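PDB 5IM3: ribonucleoside-diphosphate reductase, which probably reduces ribonucleoside diphosphates to the 2'-deoxyribonucleotides needed for DNA synthesis, under allosteric control by nucleotides. Local coordinates for residues I342-L347 with V627-R632; C701-E706 with G760-N765. One frame throughout, in Å; residues are numbered along the deposited sequence.

Contact 1: I342-L347 with V627-R632; sequences IEFYNL and VKTAVR
Thr629 points from its helix toward Glu343, Phe344 and Leu347, which meet it through different atoms. Its CB already has the carboxylate atom Glu343 OE2 at 3.4 Å, with Leu347 CD2 a little farther off. Two branches leave from there. OG1 sits anti to the carbonyl carbon and beside the backbone N (chi1 -61°), and it donates a short hydrogen bond of 2.5 Å to Glu343 OE2, which accepts it on its anti lone pair, the one turned away from the other carboxylate oxygen. The two side chains reach toward each other tip to tip; Glu343, extended with CG anti to its backbone N (chi1 -179°), brings its own CG to 3.7 Å from Thr629 CG2. That methyl, the second branch, is the apolar half of the residue: it lies 3.7 Å from Leu347 CD2, and it approaches the edge of the Phe344 ring, near the ring plane, at 3.8 Å from Phe344 CD1. Helix 337-349, in the all-alpha domain, here packs against helix 620-640 of the barrel domain, with local axes 10.3 Å apart and crossing at -114°. Helix 620-640 belongs to the connection between the parallel barrel strands 600-608 and 659-663. One turn beyond Thr629, the side chain of Arg632 crosses that of Phe344 at about a right angle, Arg632 CD lying 4.1 Å from Phe344 CZ, at the edge of the ring, while its guanidinium forms a salt bridge with Glu334. Glu343 OE1, the oxygen not bonded to Thr629, pairs with Arg340 of its own helix, whereas Arg632 NE stays 5.1 Å from that oxygen.

Contact 2: C701-E706 with G760-N765; sequences CDLADE and GIRNSN
Asn763 ND2 is gripped by two oxygens, Asp635 OD1 and Arg656 O, while OD1 of the same amide accepts a hydrogen bond from Ser700 OG and lies 4.2 Å from Leu703 CD1. Asp635 also takes Arg762 NE in a salt bridge, binding this loop to helix 620-640, and a backbone hydrogen bond joins Arg762 to Ser700. Between 701-706 and 760-765 themselves the touching is by packing. Leu703 CB meets Arg762 CB at 3.5 Å; the arginine's CG, anti to its backbone N (chi1 178°), continues past the same leucine carbon. Ala704 CB is set directly against the loop backbone, 3.5 Å from Ile761 CA and equally near the carbonyl oxygen of Gly760. Gly760, the first residue to leave the helical conformation after helix 751-757, has a phi of 139°, a geometry in which a CB would jam against the preceding carbonyl oxygen. On the preceding turn of helix 679-707, Cys701 SG touches Ile761 CG2 at 3.4 Å. No hydrogen bond joins the two segments, so packing carries this barrel-domain contact, and polar bonds to Ser700, earlier on helix 679-707, and to Asp635 of helix 620-640 help hold the loop.

Both segments of contact 1 precede those of contact 2 along the chain, and the centres of the two contacts are about 16 Å apart. Helix 620-640 connects them: in contact 1 it meets helix 337-349, and it also packs against helix 679-707, the helical partner in contact 2. The junction includes a salt bridge of 2.8 Å from Arg632 NH2 to Glu706 OE2, with Leu703 lying against both Val631 and Arg632. Helix 620-640 thus links the packing of the all-alpha domain with that of helix 679-707 and loop 760-765 in the barrel domain, away from the annotated nucleotide sites.

Contact 1: I342-L347 with V627-R632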
loop_
_atom_site.group_PDB
_atom_site.type_symbol
_atom_site.label_atom_id
_atom_site.label_comp_id
_atom_site.label_asym_id
_atom_site.label_seq_id
_atom_site.Cartn_x
_atom_site.Cartn_y
_atom_site.Cartn_z
ATOM N N ILE A 342 -3.766 -65.280 -11.144
ATOM C CA ILE A 342 -2.320 -65.268 -10.955
ATOM C C ILE A 342 -1.682 -64.176 -11.804
ATOM O O ILE A 342 -0.773 -63.470 -11.351
ATOM C CB ILE A 342 -1.731 -66.658 -11.270
ATOM C CG1 ILE A 342 -2.211 -67.679 -10.233
ATOM C CG2 ILE A 342 -0.200 -66.610 -11.312
ATOM C CD1 ILE A 342 -1.882 -69.120 -10.587
ATOM N N GLU A 343 -2.141 -64.021 -13.048
ATOM C CA GLU A 343 -1.630 -62.947 -13.895
ATOM C C GLU A 343 -1.872 -61.581 -13.256
ATOM O O GLU A 343 -0.999 -60.706 -13.296
ATOM C CB GLU A 343 -2.282 -63.020 -15.278
ATOM C CG GLU A 343 -1.807 -61.956 -16.269
ATOM C CD GLU A 343 -2.626 -61.939 -17.551
ATOM O OE1 GLU A 343 -3.520 -62.799 -17.702
ATOM O OE2 GLU A 343 -2.381 -61.061 -18.406
ATOM N N PHE A 344 -3.045 -61.382 -12.648
ATOM C CA PHE A 344 -3.339 -60.092 -12.030
ATOM C C PHE A 344 -2.570 -59.918 -10.725
ATOM O O PHE A 344 -2.148 -58.804 -10.390
ATOM C CB PHE A 344 -4.843 -59.946 -11.775
ATOM C CG PHE A 344 -5.699 -60.098 -13.007
ATOM C CD1 PHE A 344 -5.155 -59.993 -14.278
ATOM C CD2 PHE A 344 -7.059 -60.342 -12.885
ATOM C CE1 PHE A 344 -5.947 -60.135 -15.399
ATOM C CE2 PHE A 344 -7.855 -60.483 -14.005
ATOM C CZ PHE A 344 -7.298 -60.379 -15.261
ATOM N N TYR A 345 -2.393 -61.001 -9.967
ATOM C CA TYR A 345 -1.648 -60.908 -8.717
ATOM C C TYR A 345 -0.186 -60.566 -8.974
ATOM O O TYR A 345 0.400 -59.742 -8.263
ATOM C CB TYR A 345 -1.758 -62.216 -7.934
ATOM C CG TYR A 345 -0.653 -62.387 -6.917
ATOM C CD1 TYR A 345 -0.716 -61.755 -5.681
ATOM C CD2 TYR A 345 0.457 -63.170 -7.198
ATOM C CE1 TYR A 345 0.297 -61.904 -4.753
ATOM C CE2 TYR A 345 1.473 -63.327 -6.281
ATOM C CZ TYR A 345 1.390 -62.694 -5.060
ATOM O OH TYR A 345 2.409 -62.856 -4.148
ATOM N N ASN A 346 0.421 -61.196 -9.982
ATOM C CA ASN A 346 1.820 -60.920 -10.287
ATOM C C ASN A 346 2.015 -59.470 -10.708
ATOM O O ASN A 346 3.013 -58.839 -10.344
ATOM C CB ASN A 346 2.313 -61.864 -11.381
ATOM C CG ASN A 346 2.511 -63.280 -10.880
ATOM O OD1 ASN A 346 2.796 -63.501 -9.701
ATOM N ND2 ASN A 346 2.364 -64.251 -11.775
ATOM N N LEU A 347 1.070 -58.921 -11.475
ATOM C CA LEU A 347 1.198 -57.537 -11.913
ATOM C C LEU A 347 1.090 -56.573 -10.736
ATOM O O LEU A 347 1.832 -55.586 -10.664
ATOM C CB LEU A 347 0.132 -57.219 -12.963
ATOM C CG LEU A 347 0.384 -55.943 -13.766
ATOM C CD1 LEU A 347 1.579 -56.128 -14.700
ATOM C CD2 LEU A 347 -0.853 -55.536 -14.545
ATOM N N VAL A 627 1.110 -53.512 -19.924
ATOM C CA VAL A 627 -0.029 -52.782 -20.473
ATOM C C VAL A 627 -1.120 -53.752 -20.913
ATOM O O VAL A 627 -2.310 -53.516 -20.673
ATOM C CB VAL A 627 0.421 -51.874 -21.633
ATOM C CG1 VAL A 627 -0.788 -51.275 -22.352
ATOM C CG2 VAL A 627 1.313 -50.766 -21.112
ATOM N N LYS A 628 -0.737 -54.848 -21.569
ATOM C CA LYS A 628 -1.727 -55.827 -22.005
ATOM C C LYS A 628 -2.553 -56.336 -20.832
ATOM O O LYS A 628 -3.781 -56.446 -20.928
ATOM C CB LYS A 628 -1.039 -56.993 -22.714
ATOM C CG LYS A 628 -0.644 -56.711 -24.153
ATOM C CD LYS A 628 -0.079 -57.963 -24.817
ATOM C CE LYS A 628 -0.028 -57.826 -26.329
ATOM N NZ LYS A 628 0.304 -59.124 -26.986
ATOM N N THR A 629 -1.894 -56.652 -19.714
ATOM C CA THR A 629 -2.621 -57.148 -18.551
ATOM C C THR A 629 -3.383 -56.030 -17.853
ATOM O O THR A 629 -4.469 -56.270 -17.315
ATOM C CB THR A 629 -1.657 -57.822 -17.576
ATOM O OG1 THR A 629 -1.021 -58.927 -18.228
ATOM C CG2 THR A 629 -2.394 -58.331 -16.342
ATOM N N ALA A 630 -2.830 -54.816 -17.845
ATOM C CA ALA A 630 -3.511 -53.686 -17.223
ATOM C C ALA A 630 -4.848 -53.416 -17.901
ATOM O O ALA A 630 -5.877 -53.263 -17.233
ATOM C CB ALA A 630 -2.620 -52.446 -17.284
ATOM N N VAL A 631 -4.852 -53.351 -19.234
ATOM C CA VAL A 631 -6.085 -53.056 -19.958
ATOM C C VAL A 631 -7.127 -54.134 -19.692
ATOM O O VAL A 631 -8.314 -53.839 -19.514
ATOM C CB VAL A 631 -5.796 -52.902 -21.465
ATOM C CG1 VAL A 631 -7.096 -52.745 -22.252
ATOM C CG2 VAL A 631 -4.879 -51.709 -21.711
ATOM N N ARG A 632 -6.705 -55.402 -19.659
ATOM C CA ARG A 632 -7.649 -56.476 -19.377
ATOM C C ARG A 632 -8.274 -56.302 -17.999
ATOM O O ARG A 632 -9.495 -56.411 -17.840
ATOM C CB ARG A 632 -6.957 -57.834 -19.479
ATOM C CG ARG A 632 -7.918 -59.009 -19.369
ATOM C CD ARG A 632 -7.189 -60.346 -19.384
ATOM N NE ARG A 632 -8.121 -61.468 -19.455
ATOM C CZ ARG A 632 -8.576 -61.996 -20.586
ATOM N NH1 ARG A 632 -8.187 -61.511 -21.759
ATOM N NH2 ARG A 632 -9.425 -63.016 -20.547
#

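Contact 2: C701-E706 with G760-N765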
loop_
_atom_site.group_PDB
_atom_site.type_symbol
_atom_site.label_atom_id
_atom_site.label_comp_id
_atom_site.label_asym_id
_atom_site.label_seq_id
_atom_site.Cartn_x
_atom_site.Cartn_y
_atom_site.Cartn_z
ATOM N N CYS A 701 -7.428 -54.128 -28.967
ATOM C CA CYS A 701 -7.763 -54.961 -30.119
ATOM C C CYS A 701 -7.798 -56.438 -29.740
ATOM O O CYS A 701 -8.615 -57.201 -30.267
ATOM C CB CYS A 701 -6.757 -54.733 -31.250
ATOM S SG CYS A 701 -6.713 -53.060 -31.927
ATOM N N ASP A 702 -6.909 -56.863 -28.839
ATOM C CA ASP A 702 -6.882 -58.265 -28.435
ATOM C C ASP A 702 -8.138 -58.639 -27.656
ATOM O O ASP A 702 -8.686 -59.732 -27.840
ATOM C CB ASP A 702 -5.632 -58.550 -27.601
ATOM C CG ASP A 702 -4.347 -58.289 -28.364
ATOM O OD1 ASP A 702 -4.402 -58.177 -29.608
ATOM O OD2 ASP A 702 -3.281 -58.199 -27.719
ATOM N N LEU A 703 -8.607 -57.746 -26.781
ATOM C CA LEU A 703 -9.852 -58.003 -26.062
ATOM C C LEU A 703 -11.043 -58.027 -27.013
ATOM O O LEU A 703 -11.982 -58.809 -26.818
ATOM C CB LEU A 703 -10.054 -56.954 -24.971
ATOM C CG LEU A 703 -8.965 -56.900 -23.897
ATOM C CD1 LEU A 703 -9.241 -55.765 -22.924
ATOM C CD2 LEU A 703 -8.849 -58.228 -23.152
ATOM N N ALA A 704 -11.022 -57.187 -28.050
ATOM C CA ALA A 704 -12.101 -57.203 -29.032
ATOM C C ALA A 704 -12.166 -58.542 -29.753
ATOM O O ALA A 704 -13.257 -59.035 -30.069
ATOM C CB ALA A 704 -11.916 -56.067 -30.035
ATOM N N ASP A 705 -11.007 -59.145 -30.029
ATOM C CA ASP A 705 -10.993 -60.454 -30.672
ATOM C C ASP A 705 -11.567 -61.529 -29.760
ATOM O O ASP A 705 -12.175 -62.491 -30.243
ATOM C CB ASP A 705 -9.566 -60.822 -31.085
ATOM C CG ASP A 705 -8.982 -59.858 -32.100
ATOM O OD1 ASP A 705 -9.751 -59.299 -32.908
ATOM O OD2 ASP A 705 -7.749 -59.665 -32.093
ATOM N N GLU A 706 -11.395 -61.380 -28.447
ATOM C CA GLU A 706 -11.813 -62.390 -27.482
ATOM C C GLU A 706 -13.210 -62.132 -26.931
ATOM O O GLU A 706 -13.958 -63.081 -26.675
ATOM C CB GLU A 706 -10.807 -62.445 -26.327
ATOM C CG GLU A 706 -11.132 -63.469 -25.249
ATOM C CD GLU A 706 -10.189 -63.384 -24.063
ATOM O OE1 GLU A 706 -9.069 -62.850 -24.226
ATOM O OE2 GLU A 706 -10.574 -63.840 -22.966
ATOM N N GLY A 760 -12.070 -53.427 -35.026
ATOM C CA GLY A 760 -12.729 -53.489 -33.736
ATOM C C GLY A 760 -11.787 -53.369 -32.558
ATOM O O GLY A 760 -10.709 -53.974 -32.552
ATOM N N ILE A 761 -12.174 -52.580 -31.554
ATOM C CA ILE A 761 -11.493 -52.582 -30.267
ATOM C C ILE A 761 -12.540 -52.695 -29.169
ATOM O O ILE A 761 -13.737 -52.487 -29.386
ATOM C CB ILE A 761 -10.601 -51.339 -30.038
ATOM C CG1 ILE A 761 -11.417 -50.050 -30.071
ATOM C CG2 ILE A 761 -9.497 -51.288 -31.073
ATOM C CD1 ILE A 761 -10.592 -48.837 -29.703
ATOM N N ARG A 762 -12.062 -53.031 -27.975
ATOM C CA ARG A 762 -12.928 -53.369 -26.858
ATOM C C ARG A 762 -13.370 -52.156 -26.053
ATOM O O ARG A 762 -14.357 -52.250 -25.316
ATOM C CB ARG A 762 -12.200 -54.364 -25.942
ATOM C CG ARG A 762 -12.954 -54.800 -24.694
ATOM C CD ARG A 762 -14.242 -55.533 -25.019
ATOM N NE ARG A 762 -14.861 -56.063 -23.809
ATOM C CZ ARG A 762 -16.037 -56.676 -23.772
ATOM N NH1 ARG A 762 -16.738 -56.839 -24.885
ATOM N NH2 ARG A 762 -16.511 -57.126 -22.619
ATOM N N ASN A 763 -12.682 -51.021 -26.185
ATOM C CA ASN A 763 -12.892 -49.888 -25.295
ATOM C C ASN A 763 -12.922 -48.587 -26.086
ATOM O O ASN A 763 -12.054 -48.350 -26.932
ATOM C CB ASN A 763 -11.787 -49.834 -24.236
ATOM C CG ASN A 763 -11.583 -51.163 -23.538
ATOM O OD1 ASN A 763 -10.675 -51.926 -23.876
ATOM N ND2 ASN A 763 -12.428 -51.447 -22.556
ATOM N N SER A 764 -13.915 -47.741 -25.797
ATOM C CA SER A 764 -14.052 -46.471 -26.507
ATOM C C SER A 764 -12.931 -45.505 -26.156
ATOM O O SER A 764 -12.499 -44.721 -27.009
ATOM C CB SER A 764 -15.408 -45.832 -26.190
ATOM O OG SER A 764 -15.544 -45.594 -24.800
ATOM N N ASN A 765 -12.464 -45.535 -24.912
ATOM C CA ASN A 765 -11.332 -44.743 -24.464
ATOM C C ASN A 765 -10.412 -45.650 -23.661
ATOM O O ASN A 765 -10.874 -46.563 -22.968
ATOM C CB ASN A 765 -11.779 -43.536 -23.617
ATOM C CG ASN A 765 -12.463 -42.453 -24.443
ATOM O OD1 ASN A 765 -11.832 -41.475 -24.848
ATOM N ND2 ASN A 765 -13.760 -42.621 -24.690
#